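Local coordinates for CurF (PDB 5DP2), which probably catalyses the NADPH-dependent cyclopropane-forming step of curacin A biosynthesis, as an unusual enoyl reductase of a polyketide synthase, at residues V46-R51 and V322-H327; L54-I59 and L78-E83; G58-Y63 and G257-W262; F143-Y148 and V229-L234. All coordinates share one frame; numbering follows the deposited sequence.

Contacts 1 and 2 lie in the GroES-like half of the enoyl reductase, their centres about 9 Å apart, and both draw on helix 50-57. They meet where Asn49 ND2 hydrogen-bonds Glu83 OE2 at 2.8 Å. Contact 3 shares Gly58 and Ile59 with contact 2 and bridges the cleft to the Rossmann half; it is tied back to contact 1 by the salt bridge Arg51 NH1 to Glu62 OE2, 2.9 Å long. Contact 4 belongs to the Rossmann half, its centre about 20 Å from that of contact 1, yet the NADP between them touches both: the backbone N of Phe50 hydrogen-bonds a phosphate oxygen, while Thr145 lies at the nicotinamide.

Contact 1 (V46-R51 and V322-H327); sequences VPVNFR and VEAFRH. With NAP (NADP nicotinamide-adenine-dinucleotide phosphate), chain B.
Val48 meets Phe325 through both of its methyl groups, and this apolar packing is the substance of the contact. Val48 CG1 sits over one ring face, 3.7 Å from the centroid of Phe325 and only 3° off the ring normal, a well-centred CH-pi interaction. With CG1 anti to the backbone N (chi1 -173°), the second methyl, Val48 CG2, lies beside that N and reaches CD1 of Phe325 at 3.8 Å. Val48 CG2 also touches Ala324, 4.2 Å from its CB. A branched valine thus serves two partners, and the small alanine lets helix 321-329 lie close to strand 39-48 and to strand 336-340, where Ala324 also touches Ile337 and Val339.

The strand and helix belong to the GroES-like half of the medium-chain reductase fold, where residues near the C-terminus return to pack on the N-terminal domain. Glu52, Val53 and Val56 of helix 50-57 also touch Phe325.

Facing the cofactor, the bonding is polar. Phe50 N, at the start of helix 50-57, donates to NADP O1N at 3.0 Å and 170°, nearly straight. The helix end would probably favour the phosphate's negative charge. The Phe50 ring carries cofactor atom C5B over one face, 3.8 Å above its plane. Asn49, whose amide is held by Glu83 and Lys336, precedes this helix.

Within helix 321-329, Arg326 NH1 forms a salt bridge with Glu323 OE2 at 2.9 Å.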
# COMPACT_ATOMS: atom_id res chain seq x y z
N VAL A 46 -12.83 0.02 2.92
CA VAL A 46 -11.89 -0.50 1.94
C VAL A 46 -11.25 0.70 1.25
O VAL A 46 -11.97 1.56 0.74
CB VAL A 46 -12.59 -1.47 0.92
CG1 VAL A 46 -13.94 -0.97 0.42
CG2 VAL A 46 -11.64 -1.84 -0.19
N PRO A 47 -9.93 0.80 1.26
CA PRO A 47 -9.29 1.95 0.65
C PRO A 47 -9.00 1.73 -0.83
O PRO A 47 -8.96 0.59 -1.31
CB PRO A 47 -7.99 2.06 1.41
CG PRO A 47 -7.63 0.62 1.68
CD PRO A 47 -8.94 -0.08 1.95
N VAL A 48 -8.77 2.84 -1.54
CA VAL A 48 -8.28 2.78 -2.91
C VAL A 48 -6.74 2.76 -2.89
O VAL A 48 -6.12 3.52 -2.15
CB VAL A 48 -8.73 4.03 -3.71
CG1 VAL A 48 -8.34 3.89 -5.18
CG2 VAL A 48 -10.22 4.26 -3.60
N ASN A 49 -6.12 1.90 -3.70
CA ASN A 49 -4.67 1.89 -3.85
C ASN A 49 -4.29 2.42 -5.23
O ASN A 49 -5.04 2.27 -6.19
CB ASN A 49 -4.12 0.47 -3.61
CG ASN A 49 -4.02 0.16 -2.10
OD1 ASN A 49 -3.00 0.41 -1.44
ND2 ASN A 49 -5.09 -0.27 -1.53
N PHE A 50 -3.11 3.01 -5.36
CA PHE A 50 -2.72 3.62 -6.62
C PHE A 50 -2.69 2.59 -7.75
O PHE A 50 -3.09 2.91 -8.89
CB PHE A 50 -1.37 4.33 -6.48
CG PHE A 50 -1.04 5.21 -7.62
CD1 PHE A 50 -1.76 6.41 -7.82
CD2 PHE A 50 -0.04 4.87 -8.50
CE1 PHE A 50 -1.44 7.24 -8.89
CE2 PHE A 50 0.31 5.72 -9.55
CZ PHE A 50 -0.41 6.90 -9.75
N ARG A 51 -2.22 1.35 -7.49
CA ARG A 51 -2.26 0.28 -8.51
C ARG A 51 -3.61 0.16 -9.15
O ARG A 51 -3.73 -0.12 -10.35
CB ARG A 51 -1.89 -1.11 -7.86
CG ARG A 51 -2.06 -2.34 -8.80
CD ARG A 51 -1.06 -2.41 -9.93
NE ARG A 51 0.26 -2.77 -9.45
CZ ARG A 51 0.73 -4.01 -9.22
NH1 ARG A 51 -0.02 -5.11 -9.43
NH2 ARG A 51 1.96 -4.14 -8.76
N VAL A 322 -16.35 6.51 -7.65
CA VAL A 322 -15.62 7.09 -8.77
C VAL A 322 -14.82 8.32 -8.30
O VAL A 322 -13.65 8.48 -8.64
CB VAL A 322 -16.58 7.46 -9.93
CG1 VAL A 322 -15.86 8.27 -11.00
CG2 VAL A 322 -17.16 6.19 -10.55
N GLU A 323 -15.47 9.19 -7.53
CA GLU A 323 -14.79 10.36 -6.99
C GLU A 323 -13.64 9.97 -6.04
O GLU A 323 -12.64 10.69 -5.98
CB GLU A 323 -15.76 11.31 -6.32
CG GLU A 323 -16.68 12.00 -7.32
CD GLU A 323 -15.93 12.70 -8.48
OE1 GLU A 323 -14.90 13.38 -8.26
OE2 GLU A 323 -16.39 12.60 -9.64
N ALA A 324 -13.78 8.87 -5.30
CA ALA A 324 -12.70 8.41 -4.44
C ALA A 324 -11.46 8.04 -5.28
O ALA A 324 -10.34 8.42 -4.98
CB ALA A 324 -13.16 7.21 -3.63
N PHE A 325 -11.69 7.28 -6.37
CA PHE A 325 -10.60 6.94 -7.27
C PHE A 325 -10.00 8.19 -7.90
O PHE A 325 -8.78 8.30 -8.03
CB PHE A 325 -11.04 5.95 -8.38
CG PHE A 325 -11.00 4.47 -8.01
CD1 PHE A 325 -11.82 3.93 -7.04
CD2 PHE A 325 -10.17 3.61 -8.70
CE1 PHE A 325 -11.77 2.57 -6.74
CE2 PHE A 325 -10.12 2.24 -8.42
CZ PHE A 325 -10.95 1.72 -7.44
N ARG A 326 -10.86 9.14 -8.29
CA ARG A 326 -10.36 10.39 -8.90
C ARG A 326 -9.55 11.22 -7.93
O ARG A 326 -8.59 11.89 -8.33
CB ARG A 326 -11.53 11.21 -9.44
CG ARG A 326 -12.06 10.75 -10.76
CD ARG A 326 -13.22 11.61 -11.21
NE ARG A 326 -13.60 11.17 -12.54
CZ ARG A 326 -14.82 11.26 -13.05
NH1 ARG A 326 -15.80 11.82 -12.35
NH2 ARG A 326 -15.07 10.82 -14.29
N HIS A 327 -9.92 11.18 -6.65
CA HIS A 327 -9.20 11.94 -5.62
C HIS A 327 -7.75 11.47 -5.58
O HIS A 327 -6.82 12.25 -5.44
CB HIS A 327 -9.92 11.77 -4.28
CG HIS A 327 -9.49 12.71 -3.21
ND1 HIS A 327 -10.01 13.98 -3.05
CD2 HIS A 327 -8.63 12.53 -2.18
CE1 HIS A 327 -9.47 14.53 -1.97
NE2 HIS A 327 -8.62 13.68 -1.44
PA NAP B . 0.10 7.11 -3.11
O1A NAP B . -0.90 7.51 -2.08
O2A NAP B . 1.55 7.17 -2.77
O5B NAP B . -0.21 7.97 -4.42
C5B NAP B . 0.75 8.08 -5.48
C4B NAP B . 1.89 9.03 -5.14
O4B NAP B . 2.67 9.21 -6.30
C3B NAP B . 1.45 10.38 -4.66
O3B NAP B . 1.88 10.53 -3.31
C2B NAP B . 2.12 11.39 -5.60
O2B NAP B . 2.79 12.48 -5.02
C1B NAP B . 3.19 10.56 -6.28
N9A NAP B . 3.43 10.91 -7.68
C8A NAP B . 2.73 10.45 -8.78
N7A NAP B . 3.24 10.98 -9.91
C5A NAP B . 4.26 11.76 -9.54
C6A NAP B . 5.20 12.59 -10.23
N6A NAP B . 5.15 12.68 -11.58
N1A NAP B . 6.11 13.24 -9.53
C2A NAP B . 6.13 13.12 -8.19
N3A NAP B . 5.31 12.39 -7.44
C4A NAP B . 4.38 11.73 -8.11
O3 NAP B . -0.23 5.63 -3.64
PN NAP B . 0.07 4.21 -2.95
O1N NAP B . -1.10 3.34 -3.22
O2N NAP B . 0.52 4.40 -1.53
O5D NAP B . 1.25 3.69 -3.84
C5D NAP B . 2.52 4.38 -3.78
C4D NAP B . 3.39 3.96 -4.99
O4D NAP B . 3.97 2.71 -4.69
C3D NAP B . 2.62 3.74 -6.29
O3D NAP B . 3.51 4.01 -7.38
C2D NAP B . 2.23 2.29 -6.22
O2D NAP B . 2.02 1.76 -7.54
C1D NAP B . 3.42 1.69 -5.53
N1N NAP B . 3.25 0.53 -4.61
C2N NAP B . 3.98 -0.59 -4.81
C3N NAP B . 3.87 -1.70 -3.98
C7N NAP B . 4.71 -2.90 -4.23
O7N NAP B . 4.41 -3.89 -3.59
N7N NAP B . 5.73 -2.83 -5.13
C4N NAP B . 2.98 -1.65 -2.90
C5N NAP B . 2.24 -0.49 -2.72
C6N NAP B . 2.38 0.60 -3.58
P2B NAP B . 2.06 13.76 -4.40
O1X NAP B . 1.34 13.28 -3.14
O2X NAP B . 3.22 14.68 -4.11
O3X NAP B . 1.10 14.27 -5.44

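Contact 2 (L54-I59 and L78-E83); sequences LNVLGI and LTFGVE
Val56 and Phe80 cross at about a right angle, the valine on helix 50-57 and the phenylalanine in the loop that leads to strand 83-91. Val56 CG2 comes obliquely upon the end of the ring, 3.6 Å from CE1 and 3.7 Å from CZ of Phe80. Chi1 of Phe80 (-55°) sets CG beside the backbone N, and from there the ring presents its CE1 and CZ end to the valine. Asn55 meets the same ring differently: its CB lies at the edge, near the ring plane, 4.4 Å from CE1 of Phe80. Asn55 CB also takes the CD2 methyl of Leu78, at 4.0 Å, so the asparagine offers its aliphatic base to two apolar neighbours.

Its amide is used for other bonds. Asn55 ND2 is bonded to Glu62 and to the carbonyl of Phe60, while OD1 accepts from Arg67; bonds at both ends fix how the amide is turned. The helix then ends in a Schellman motif, with Gly58 supplying the positive phi.

Across the two segments the join, part of the GroES-like domain, rests on apolar contact. Asparagine suits this buried place because its CB packs on leucine and phenylalanine while both amide ends have partners within the protein.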
# COMPACT_ATOMS: atom_id res chain seq x y z
N LEU A 54 -4.25 2.71 -11.75
CA LEU A 54 -3.52 2.31 -12.96
C LEU A 54 -4.24 1.15 -13.66
O LEU A 54 -4.26 1.08 -14.89
CB LEU A 54 -2.08 1.91 -12.62
CG LEU A 54 -1.19 2.94 -11.94
CD1 LEU A 54 0.19 2.34 -11.72
CD2 LEU A 54 -1.13 4.23 -12.76
N ASN A 55 -4.83 0.25 -12.87
CA ASN A 55 -5.56 -0.88 -13.46
C ASN A 55 -6.76 -0.39 -14.26
O ASN A 55 -6.96 -0.78 -15.43
CB ASN A 55 -6.13 -1.81 -12.37
CG ASN A 55 -5.11 -2.62 -11.56
OD1 ASN A 55 -5.45 -3.01 -10.44
ND2 ASN A 55 -3.95 -2.92 -12.11
N VAL A 56 -7.60 0.47 -13.67
CA VAL A 56 -8.81 0.93 -14.37
C VAL A 56 -8.44 1.67 -15.66
O VAL A 56 -9.12 1.50 -16.67
CB VAL A 56 -9.69 1.80 -13.47
CG1 VAL A 56 -10.90 2.33 -14.25
CG2 VAL A 56 -10.19 1.02 -12.26
N LEU A 57 -7.39 2.47 -15.60
CA LEU A 57 -6.95 3.27 -16.74
C LEU A 57 -6.23 2.47 -17.81
O LEU A 57 -5.98 3.00 -18.90
CB LEU A 57 -6.06 4.42 -16.24
CG LEU A 57 -6.77 5.45 -15.36
CD1 LEU A 57 -5.75 6.46 -14.86
CD2 LEU A 57 -7.95 6.13 -16.05
N GLY A 58 -5.91 1.22 -17.55
CA GLY A 58 -5.19 0.38 -18.50
C GLY A 58 -3.69 0.65 -18.58
O GLY A 58 -3.06 0.29 -19.57
N ILE A 59 -3.11 1.26 -17.54
CA ILE A 59 -1.68 1.58 -17.49
C ILE A 59 -0.88 0.38 -16.96
O ILE A 59 0.25 0.13 -17.40
CB ILE A 59 -1.45 2.86 -16.65
CG1 ILE A 59 -2.12 4.05 -17.36
CG2 ILE A 59 0.04 3.13 -16.44
CD1 ILE A 59 -2.26 5.32 -16.55
N LEU A 78 -12.13 -8.31 -13.73
CA LEU A 78 -11.25 -7.68 -12.73
C LEU A 78 -12.04 -7.22 -11.51
O LEU A 78 -13.06 -6.54 -11.64
CB LEU A 78 -10.53 -6.49 -13.37
CG LEU A 78 -9.48 -5.79 -12.49
CD1 LEU A 78 -8.30 -6.67 -12.15
CD2 LEU A 78 -9.00 -4.53 -13.18
N THR A 79 -11.53 -7.57 -10.32
CA THR A 79 -12.06 -7.05 -9.07
C THR A 79 -11.02 -6.12 -8.42
O THR A 79 -9.86 -6.06 -8.84
CB THR A 79 -12.47 -8.19 -8.11
OG1 THR A 79 -11.33 -8.96 -7.74
CG2 THR A 79 -13.48 -9.12 -8.72
N PHE A 80 -11.49 -5.41 -7.41
CA PHE A 80 -10.70 -4.39 -6.73
C PHE A 80 -10.80 -4.59 -5.23
O PHE A 80 -11.77 -5.15 -4.73
CB PHE A 80 -11.22 -2.99 -7.10
CG PHE A 80 -11.25 -2.74 -8.58
CD1 PHE A 80 -10.13 -2.29 -9.24
CD2 PHE A 80 -12.38 -3.04 -9.33
CE1 PHE A 80 -10.13 -2.14 -10.61
CE2 PHE A 80 -12.39 -2.88 -10.70
CZ PHE A 80 -11.27 -2.42 -11.34
N GLY A 81 -9.79 -4.07 -4.53
CA GLY A 81 -9.75 -4.10 -3.08
C GLY A 81 -8.68 -5.07 -2.62
O GLY A 81 -8.96 -6.27 -2.37
N VAL A 82 -7.45 -4.58 -2.52
CA VAL A 82 -6.30 -5.38 -2.19
C VAL A 82 -6.05 -5.45 -0.68
O VAL A 82 -5.08 -6.05 -0.22
CB VAL A 82 -5.05 -4.94 -3.00
CG1 VAL A 82 -5.26 -5.16 -4.49
CG2 VAL A 82 -4.67 -3.49 -2.70
N GLU A 83 -6.97 -4.85 0.08
CA GLU A 83 -6.94 -4.81 1.53
C GLU A 83 -8.30 -4.27 1.96
O GLU A 83 -9.01 -3.63 1.18
CB GLU A 83 -5.83 -3.85 2.03
CG GLU A 83 -5.97 -2.43 1.47
CD GLU A 83 -4.93 -1.43 1.97
OE1 GLU A 83 -4.55 -1.53 3.17
OE2 GLU A 83 -4.53 -0.56 1.16

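Contact 3 (G58-Y63 and G257-W262); sequences GIFQEY and GRLNIW
The cleft between the GroES-like and Rossmann halves of the enoyl reductase is bridged here by two loops, one following helix 50-57 and the other following strand 251-255. Phe60 is central on the first loop, and it receives two aliphatic groups from the second. Leu259 CD2 comes to the edge of the ring, near its plane, 3.9 Å from CD2 of Phe60. Arg258 CB approaches obliquely, 4.0 Å from CE2 of Phe60. A chi1 of -171° swings the Phe60 ring away from its own backbone N and toward the loop of Arg258 and Leu259. Leucine's fork serves two partners: Leu259 CD1 reaches CG2 of Ile59 at 4.2 Å, where the two side chains cross at about a right angle.

A water-mediated link runs beside this apolar patch. One water accepts from Arg258 NE at 2.9 Å and donates to Tyr63 OH at 3.1 Å; it lies in the plane of both the guanidinium group and the tyrosine ring. A second donates to Tyr63 OH, also at 3.1 Å, and accepts weakly from Arg258 NH2. The arginine chain bends at chi2 and chi3 (-62° and -66°), and NE and NH2 reach the two waters. Arginine can therefore offer carbon to the phenylalanine and N-H groups to water, and it also touches the bound NADP.

Around the contact, Arg51 of helix 50-57 makes a cation-pi interaction with Phe60, Leu54 of that helix packs on Ile59 and Phe60, and Asp283 of helix 281-287 bonds Tyr63 OH. Farther along the second loop, Trp262 rests on helices 239-245 and 264-270.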
# COMPACT_ATOMS: atom_id res chain seq x y z
N GLY A 58 -5.91 1.22 -17.55
CA GLY A 58 -5.19 0.38 -18.50
C GLY A 58 -3.69 0.65 -18.58
O GLY A 58 -3.06 0.29 -19.57
N ILE A 59 -3.11 1.26 -17.54
CA ILE A 59 -1.68 1.58 -17.49
C ILE A 59 -0.88 0.38 -16.96
O ILE A 59 0.25 0.13 -17.40
CB ILE A 59 -1.45 2.86 -16.65
CG1 ILE A 59 -2.12 4.05 -17.36
CG2 ILE A 59 0.04 3.13 -16.44
CD1 ILE A 59 -2.26 5.32 -16.55
N PHE A 60 -1.45 -0.34 -15.98
CA PHE A 60 -0.84 -1.56 -15.43
C PHE A 60 -1.90 -2.64 -15.48
O PHE A 60 -2.98 -2.46 -14.92
CB PHE A 60 -0.35 -1.38 -13.98
CG PHE A 60 0.46 -2.54 -13.46
CD1 PHE A 60 -0.14 -3.73 -13.04
CD2 PHE A 60 1.84 -2.45 -13.40
CE1 PHE A 60 0.62 -4.81 -12.61
CE2 PHE A 60 2.59 -3.52 -12.96
CZ PHE A 60 1.98 -4.70 -12.55
N GLN A 61 -1.60 -3.75 -16.14
CA GLN A 61 -2.56 -4.85 -16.23
C GLN A 61 -2.23 -5.96 -15.24
O GLN A 61 -1.11 -6.47 -15.22
CB GLN A 61 -2.61 -5.43 -17.65
CG GLN A 61 -3.74 -6.41 -17.78
CD GLN A 61 -3.92 -6.88 -19.18
OE1 GLN A 61 -3.63 -8.05 -19.50
NE2 GLN A 61 -4.40 -5.99 -20.05
N GLU A 62 -3.19 -6.29 -14.37
CA GLU A 62 -2.93 -7.37 -13.43
C GLU A 62 -2.68 -8.69 -14.15
O GLU A 62 -3.41 -9.04 -15.10
CB GLU A 62 -4.12 -7.55 -12.48
CG GLU A 62 -4.33 -6.37 -11.55
CD GLU A 62 -3.16 -6.14 -10.65
OE1 GLU A 62 -2.76 -7.10 -9.95
OE2 GLU A 62 -2.63 -4.99 -10.60
N TYR A 63 -1.72 -9.45 -13.64
CA TYR A 63 -1.48 -10.84 -14.06
C TYR A 63 -1.80 -11.83 -12.92
O TYR A 63 -1.96 -13.03 -13.19
CB TYR A 63 -0.02 -11.04 -14.56
CG TYR A 63 0.99 -10.62 -13.55
CD1 TYR A 63 1.36 -11.49 -12.54
CD2 TYR A 63 1.50 -9.32 -13.53
CE1 TYR A 63 2.21 -11.09 -11.52
CE2 TYR A 63 2.33 -8.90 -12.51
CZ TYR A 63 2.69 -9.79 -11.51
OH TYR A 63 3.49 -9.34 -10.50
N GLY A 257 8.09 1.00 -7.18
CA GLY A 257 7.45 1.21 -8.47
C GLY A 257 7.64 -0.05 -9.31
O GLY A 257 8.62 -0.78 -9.13
N ARG A 258 6.69 -0.31 -10.19
CA ARG A 258 6.79 -1.51 -11.02
C ARG A 258 6.89 -1.20 -12.50
O ARG A 258 7.10 -2.10 -13.28
CB ARG A 258 5.67 -2.52 -10.67
CG ARG A 258 5.65 -2.96 -9.21
CD ARG A 258 6.91 -3.67 -8.78
NE ARG A 258 7.08 -4.95 -9.47
CZ ARG A 258 8.12 -5.76 -9.35
NH1 ARG A 258 9.20 -5.39 -8.65
NH2 ARG A 258 8.11 -6.93 -9.96
N LEU A 259 6.75 0.07 -12.89
CA LEU A 259 6.86 0.45 -14.31
C LEU A 259 8.27 0.88 -14.63
O LEU A 259 8.85 1.75 -13.98
CB LEU A 259 5.91 1.61 -14.65
CG LEU A 259 4.43 1.48 -14.28
CD1 LEU A 259 3.67 2.81 -14.39
CD2 LEU A 259 3.81 0.43 -15.19
N ASN A 260 8.84 0.24 -15.64
CA ASN A 260 10.13 0.57 -16.24
C ASN A 260 11.33 0.58 -15.28
O ASN A 260 12.27 1.37 -15.39
CB ASN A 260 10.01 1.88 -17.00
CG ASN A 260 8.86 1.87 -17.98
OD1 ASN A 260 7.89 2.63 -17.85
ND2 ASN A 260 8.92 0.96 -18.95
N ILE A 261 11.31 -0.36 -14.35
CA ILE A 261 12.38 -0.42 -13.36
C ILE A 261 13.61 -1.10 -13.92
O ILE A 261 13.57 -1.86 -14.91
CB ILE A 261 11.92 -1.09 -12.06
CG1 ILE A 261 11.54 -2.54 -12.28
CG2 ILE A 261 10.84 -0.25 -11.39
CD1 ILE A 261 11.21 -3.21 -10.98
N TRP A 262 14.75 -0.80 -13.31
CA TRP A 262 16.01 -1.36 -13.72
C TRP A 262 16.20 -2.79 -13.18
O TRP A 262 15.62 -3.17 -12.15
CB TRP A 262 17.17 -0.47 -13.26
CG TRP A 262 17.29 0.84 -13.97
CD1 TRP A 262 16.31 1.55 -14.63
CD2 TRP A 262 18.48 1.63 -14.08
NE1 TRP A 262 16.82 2.72 -15.13
CE2 TRP A 262 18.15 2.81 -14.82
CE3 TRP A 262 19.80 1.45 -13.65
CZ2 TRP A 262 19.11 3.77 -15.13
CZ3 TRP A 262 20.74 2.40 -13.95
CH2 TRP A 262 20.39 3.56 -14.69
O HOH W 1 4.96 -6.62 -10.65
O HOH W 2 6.56 -9.63 -10.85

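Contact 4 (F143-Y148 and V229-L234); sequences FFTAYY and VIFNSL. With NAP (NADP nicotinamide-adenine-dinucleotide phosphate), chain B.
Helix 140-153 passes strand 227-232 with Ala146 and Phe231 nearest, their CA atoms 8.3 Å apart. The strand is one of the inner strands of the six-stranded parallel sheet of the Rossmann fold, and the helix packs against it. Phe231 spans from strand to helix: its extended chi1 (-175°) carries the ring outward, bringing Phe231 CE1 to 3.9 Å from Ala146 CA. The approach is oblique, and Ala146 CB adds a contact of 4.2 Å with CZ of Phe231. Alanine suits the helix here because its small side chain lets the ring reach the backbone; the carbonyl O of Thr145 lies at the ring edge.

The same segments line the NADP pocket. Thr145 OG1, bonded to the carbonyl of Met141 one turn earlier, lies 3.4 Å from nicotinamide atom C4N, the carbon that carries hydride in NADPH. Leu234 presents both methyls to the adenine, and Ser233 CB packs against the nicotinamide ribose. Asn232, at the strand's end, holds the turn that carries Ser233 and Leu234. Its OD1 accepts from Leu234 N, an Asx turn, with the donor 59° out of the carbonyl plane, and Asn232 ND2 donates back to Leu234 O at 2.8 Å.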
# COMPACT_ATOMS: atom_id res chain seq x y z
N PHE A 143 1.55 -0.04 5.35
CA PHE A 143 2.51 -0.43 6.37
C PHE A 143 3.21 -1.73 6.08
O PHE A 143 4.39 -1.87 6.44
CB PHE A 143 1.89 -0.46 7.78
CG PHE A 143 1.70 0.91 8.39
CD1 PHE A 143 2.73 1.50 9.12
CD2 PHE A 143 0.52 1.61 8.22
CE1 PHE A 143 2.55 2.74 9.72
CE2 PHE A 143 0.34 2.85 8.83
CZ PHE A 143 1.36 3.41 9.58
N PHE A 144 2.53 -2.73 5.50
CA PHE A 144 3.22 -3.99 5.24
C PHE A 144 4.32 -3.76 4.20
O PHE A 144 5.42 -4.31 4.31
CB PHE A 144 2.26 -5.12 4.86
CG PHE A 144 1.50 -5.73 6.02
CD1 PHE A 144 0.80 -4.97 6.95
CD2 PHE A 144 1.46 -7.12 6.17
CE1 PHE A 144 0.10 -5.55 7.99
CE2 PHE A 144 0.75 -7.71 7.20
CZ PHE A 144 0.07 -6.93 8.11
N THR A 145 4.03 -2.94 3.16
CA THR A 145 5.02 -2.62 2.14
C THR A 145 6.20 -1.88 2.75
O THR A 145 7.37 -2.23 2.52
CB THR A 145 4.35 -1.75 1.05
OG1 THR A 145 3.31 -2.50 0.41
CG2 THR A 145 5.34 -1.35 -0.03
N ALA A 146 5.91 -0.83 3.52
CA ALA A 146 6.98 -0.02 4.09
C ALA A 146 7.81 -0.81 5.10
O ALA A 146 9.03 -0.65 5.17
CB ALA A 146 6.42 1.24 4.69
N TYR A 147 7.16 -1.66 5.90
CA TYR A 147 7.90 -2.45 6.89
C TYR A 147 8.78 -3.48 6.21
O TYR A 147 9.96 -3.66 6.57
CB TYR A 147 6.91 -3.14 7.85
CG TYR A 147 7.60 -3.84 9.00
CD1 TYR A 147 7.96 -3.15 10.14
CD2 TYR A 147 7.87 -5.19 8.97
CE1 TYR A 147 8.56 -3.78 11.21
CE2 TYR A 147 8.50 -5.83 10.03
CZ TYR A 147 8.84 -5.11 11.15
OH TYR A 147 9.45 -5.72 12.24
N TYR A 148 8.24 -4.20 5.22
CA TYR A 148 9.06 -5.18 4.52
C TYR A 148 10.28 -4.52 3.89
O TYR A 148 11.40 -5.01 4.00
CB TYR A 148 8.20 -5.91 3.47
CG TYR A 148 8.95 -7.01 2.79
CD1 TYR A 148 9.48 -8.07 3.50
CD2 TYR A 148 9.12 -6.99 1.41
CE1 TYR A 148 10.16 -9.10 2.88
CE2 TYR A 148 9.79 -8.02 0.76
CZ TYR A 148 10.31 -9.08 1.49
OH TYR A 148 10.98 -10.11 0.87
N VAL A 229 19.65 5.01 2.67
CA VAL A 229 18.52 4.23 2.19
C VAL A 229 17.65 5.18 1.38
O VAL A 229 17.39 6.31 1.81
CB VAL A 229 17.71 3.61 3.35
CG1 VAL A 229 16.51 2.82 2.85
CG2 VAL A 229 18.58 2.73 4.23
N ILE A 230 17.13 4.68 0.24
CA ILE A 230 16.10 5.37 -0.52
C ILE A 230 14.88 4.44 -0.60
O ILE A 230 15.03 3.26 -0.94
CB ILE A 230 16.59 5.77 -1.93
CG1 ILE A 230 17.74 6.77 -1.82
CG2 ILE A 230 15.43 6.34 -2.74
CD1 ILE A 230 18.39 7.11 -3.14
N PHE A 231 13.71 5.00 -0.30
CA PHE A 231 12.43 4.31 -0.45
C PHE A 231 11.70 5.02 -1.59
O PHE A 231 11.18 6.13 -1.41
CB PHE A 231 11.65 4.38 0.86
CG PHE A 231 10.35 3.60 0.85
CD1 PHE A 231 10.33 2.26 1.19
CD2 PHE A 231 9.15 4.21 0.55
CE1 PHE A 231 9.14 1.54 1.20
CE2 PHE A 231 7.97 3.49 0.58
CZ PHE A 231 7.97 2.15 0.89
N ASN A 232 11.72 4.40 -2.78
CA ASN A 232 11.26 5.06 -3.99
C ASN A 232 10.08 4.35 -4.63
O ASN A 232 9.99 3.12 -4.61
CB ASN A 232 12.38 5.10 -5.02
CG ASN A 232 12.04 6.00 -6.21
OD1 ASN A 232 11.47 7.09 -6.00
ND2 ASN A 232 12.33 5.55 -7.43
N SER A 233 9.23 5.14 -5.28
CA SER A 233 8.20 4.67 -6.20
C SER A 233 8.17 5.44 -7.53
O SER A 233 7.32 5.15 -8.37
CB SER A 233 6.83 4.74 -5.55
OG SER A 233 6.45 6.07 -5.28
N LEU A 234 9.04 6.44 -7.71
CA LEU A 234 9.00 7.31 -8.90
C LEU A 234 10.03 6.81 -9.90
O LEU A 234 11.24 6.89 -9.65
CB LEU A 234 9.28 8.77 -8.49
CG LEU A 234 8.36 9.33 -7.40
CD1 LEU A 234 8.74 10.77 -7.06
CD2 LEU A 234 6.89 9.24 -7.79
PA NAP B . 0.10 7.11 -3.11
O1A NAP B . -0.90 7.51 -2.08
O2A NAP B . 1.55 7.17 -2.77
O5B NAP B . -0.21 7.97 -4.42
C5B NAP B . 0.75 8.08 -5.48
C4B NAP B . 1.89 9.03 -5.14
O4B NAP B . 2.67 9.21 -6.30
C3B NAP B . 1.45 10.38 -4.66
O3B NAP B . 1.88 10.53 -3.31
C2B NAP B . 2.12 11.39 -5.60
O2B NAP B . 2.79 12.48 -5.02
C1B NAP B . 3.19 10.56 -6.28
N9A NAP B . 3.43 10.91 -7.68
C8A NAP B . 2.73 10.45 -8.78
N7A NAP B . 3.24 10.98 -9.91
C5A NAP B . 4.26 11.76 -9.54
C6A NAP B . 5.20 12.59 -10.23
N6A NAP B . 5.15 12.68 -11.58
N1A NAP B . 6.11 13.24 -9.53
C2A NAP B . 6.13 13.12 -8.19
N3A NAP B . 5.31 12.39 -7.44
C4A NAP B . 4.38 11.73 -8.11
O3 NAP B . -0.23 5.63 -3.64
PN NAP B . 0.07 4.21 -2.95
O1N NAP B . -1.10 3.34 -3.22
O2N NAP B . 0.52 4.40 -1.53
O5D NAP B . 1.25 3.69 -3.84
C5D NAP B . 2.52 4.38 -3.78
C4D NAP B . 3.39 3.96 -4.99
O4D NAP B . 3.97 2.71 -4.69
C3D NAP B . 2.62 3.74 -6.29
O3D NAP B . 3.51 4.01 -7.38
C2D NAP B . 2.23 2.29 -6.22
O2D NAP B . 2.02 1.76 -7.54
C1D NAP B . 3.42 1.69 -5.53
N1N NAP B . 3.25 0.53 -4.61
C2N NAP B . 3.98 -0.59 -4.81
C3N NAP B . 3.87 -1.70 -3.98
C7N NAP B . 4.71 -2.90 -4.23
O7N NAP B . 4.41 -3.89 -3.59
N7N NAP B . 5.73 -2.83 -5.13
C4N NAP B . 2.98 -1.65 -2.90
C5N NAP B . 2.24 -0.49 -2.72
C6N NAP B . 2.38 0.60 -3.58
P2B NAP B . 2.06 13.76 -4.40
O1X NAP B . 1.34 13.28 -3.14
O2X NAP B . 3.22 14.68 -4.11
O3X NAP B . 1.10 14.27 -5.44